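Local coordinates for protein predicted acetamidase/formamidase (Thermoanaerobacter tengcongensis, PDB 3TKK) that binds zinc and calcium ions and probably hydrolyses carbon-nitrogen bonds of linear amides such as formamide or acetamide, at residues I243-M248 with T265-T270. Sequence-based numbering, arbitrary orientation.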
loop_
_atom_site.group_PDB
_atom_site.type_symbol
_atom_site.label_atom_id
_atom_site.label_comp_id
_atom_site.label_asym_id
_atom_site.label_seq_id
_atom_site.Cartn_x
_atom_site.Cartn_y
_atom_site.Cartn_z
ATOM N N ILE A 243 -11.447 -0.397 8.423
ATOM C CA ILE A 243 -11.563 -1.401 9.430
ATOM C C ILE A 243 -10.152 -1.672 9.969
ATOM O O ILE A 243 -9.968 -1.700 11.211
ATOM C CB ILE A 243 -12.141 -2.732 8.856
ATOM C CG1 ILE A 243 -13.702 -2.498 8.542
ATOM C CG2 ILE A 243 -11.936 -3.884 9.927
ATOM C CD1 ILE A 243 -14.218 -3.526 7.395
ATOM N N ALA A 244 -9.212 -1.938 9.103
ATOM C CA ALA A 244 -7.814 -2.181 9.564
ATOM C C ALA A 244 -7.300 -1.132 10.530
ATOM O O ALA A 244 -6.718 -1.505 11.531
ATOM C CB ALA A 244 -6.790 -2.413 8.437
ATOM N N VAL A 245 -7.473 0.129 10.208
ATOM C CA VAL A 245 -7.029 1.217 11.083
ATOM C C VAL A 245 -7.735 1.210 12.405
ATOM O O VAL A 245 -7.097 1.331 13.433
ATOM C CB VAL A 245 -7.239 2.596 10.338
ATOM C CG1 VAL A 245 -6.876 3.862 11.153
ATOM C CG2 VAL A 245 -6.389 2.577 9.144
ATOM N N HIS A 246 -9.078 1.081 12.393
ATOM C CA HIS A 246 -9.798 1.011 13.634
ATOM C C HIS A 246 -9.369 -0.141 14.525
ATOM O O HIS A 246 -9.366 0.037 15.760
ATOM C CB HIS A 246 -11.365 0.975 13.423
ATOM C CG HIS A 246 -11.929 2.285 12.962
ATOM N ND1 HIS A 246 -12.502 3.192 13.826
ATOM C CD2 HIS A 246 -12.100 2.794 11.721
ATOM C CE1 HIS A 246 -12.880 4.262 13.158
ATOM N NE2 HIS A 246 -12.706 4.010 11.878
ATOM N N ASP A 247 -9.012 -1.310 13.941
ATOM C CA ASP A 247 -8.726 -2.474 14.735
ATOM C C ASP A 247 -7.360 -2.175 15.381
ATOM O O ASP A 247 -7.190 -2.513 16.542
ATOM C CB ASP A 247 -8.655 -3.826 13.927
ATOM C CG ASP A 247 -10.048 -4.320 13.444
ATOM O OD1 ASP A 247 -11.142 -3.990 14.032
ATOM O OD2 ASP A 247 -10.031 -5.046 12.449
ATOM N N MET A 248 -6.393 -1.612 14.634
ATOM C CA MET A 248 -5.173 -1.161 15.231
ATOM C C MET A 248 -5.355 -0.073 16.302
ATOM O O MET A 248 -4.565 -0.079 17.301
ATOM C CB MET A 248 -4.111 -0.692 14.222
ATOM C CG MET A 248 -2.732 -0.567 14.865
ATOM S SD MET A 248 -1.811 -2.078 15.114
ATOM C CE MET A 248 -0.987 -2.284 13.477
ATOM N N THR A 265 -2.668 10.636 15.504
ATOM C CA THR A 265 -1.553 11.401 14.913
ATOM C C THR A 265 -0.290 10.542 14.795
ATOM O O THR A 265 0.528 10.705 13.833
ATOM C CB THR A 265 -1.229 12.678 15.674
ATOM O OG1 THR A 265 -0.946 12.379 17.039
ATOM C CG2 THR A 265 -2.418 13.732 15.580
ATOM N N LEU A 266 -0.098 9.657 15.746
ATOM C CA LEU A 266 0.985 8.650 15.680
ATOM C C LEU A 266 0.820 7.736 14.421
ATOM O O LEU A 266 1.796 7.519 13.658
ATOM C CB LEU A 266 0.959 7.724 16.915
ATOM C CG LEU A 266 2.040 6.590 16.912
ATOM C CD1 LEU A 266 3.379 7.151 16.919
ATOM C CD2 LEU A 266 1.927 5.639 18.132
ATOM N N PHE A 267 -0.420 7.256 14.204
ATOM C CA PHE A 267 -0.710 6.403 13.073
ATOM C C PHE A 267 -0.514 7.181 11.753
ATOM O O PHE A 267 -0.125 6.585 10.732
ATOM C CB PHE A 267 -2.153 5.995 13.129
ATOM C CG PHE A 267 -2.434 4.828 14.087
ATOM C CD1 PHE A 267 -1.523 4.451 15.068
ATOM C CD2 PHE A 267 -3.611 4.185 14.014
ATOM C CE1 PHE A 267 -1.788 3.375 15.931
ATOM C CE2 PHE A 267 -3.913 3.132 14.881
ATOM C CZ PHE A 267 -2.972 2.720 15.850
ATOM N N SER A 268 -0.869 8.457 11.780
ATOM C CA SER A 268 -0.784 9.233 10.581
ATOM C C SER A 268 0.665 9.363 10.113
ATOM O O SER A 268 0.889 9.616 8.878
ATOM C CB SER A 268 -1.319 10.665 10.801
ATOM O OG SER A 268 -2.050 11.183 9.668
ATOM N N ILE A 269 1.618 9.332 11.041
ATOM C CA ILE A 269 3.007 9.610 10.682
ATOM C C ILE A 269 3.954 8.428 10.647
ATOM O O ILE A 269 5.103 8.524 10.049
ATOM C CB ILE A 269 3.655 10.712 11.581
ATOM C CG1 ILE A 269 3.842 10.248 13.023
ATOM C CG2 ILE A 269 2.852 12.022 11.468
ATOM C CD1 ILE A 269 4.680 11.308 13.903
ATOM N N THR A 270 3.534 7.345 11.321
ATOM C CA THR A 270 4.363 6.215 11.372
ATOM C C THR A 270 3.709 4.914 11.016
ATOM O O THR A 270 4.393 3.883 10.920
ATOM C CB THR A 270 5.080 6.190 12.733
ATOM O OG1 THR A 270 6.277 5.406 12.593
ATOM C CG2 THR A 270 4.176 5.624 13.770
#
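The Phe267 ring meets the backbone of Val245 and Met248 at its CE2 edge. In the ring plane, Met248 C lies 3.8 Å from Phe267 CE2. Val245 O sits at the same edge, 3.9 Å from Phe267 CE2. The Met248 side chain comes in at a slant instead, its CG lying 3.4 Å from Phe267 CZ and its CB 3.9 Å from Phe267 CE2. Phe252, one turn further along helix 237-255, meets the ring edge-to-face, and Phe287 of strand 283-290 meets it with planes at about 45°. The contact joins two consecutive helices, 237-255 and 260-270, in a helix layer on the nine-stranded mixed sheet, where Met248 touches Thr230 of strand 227-234 and, like Phe267, Leu289 of strand 283-290. With CG of Phe267 anti to its carbonyl carbon (chi1 -81°), the ring spans the 8.4 Å between the CA atoms of Val245 and Phe267, the closest pair of the two segments. Val245 adds a looser apolar touch, its CG1 lying 4.4 Å from Phe267 CD2. The Met248 chain is bent at chi2 and chi3, which carries SD and CE away from helix 260-270. No hydrogen bond links the segments, and all three touching residues are buried. Next along the helix, Ser268 OG is hydrogen-bonded to Ser197 O and Gly195 N of the second subunit.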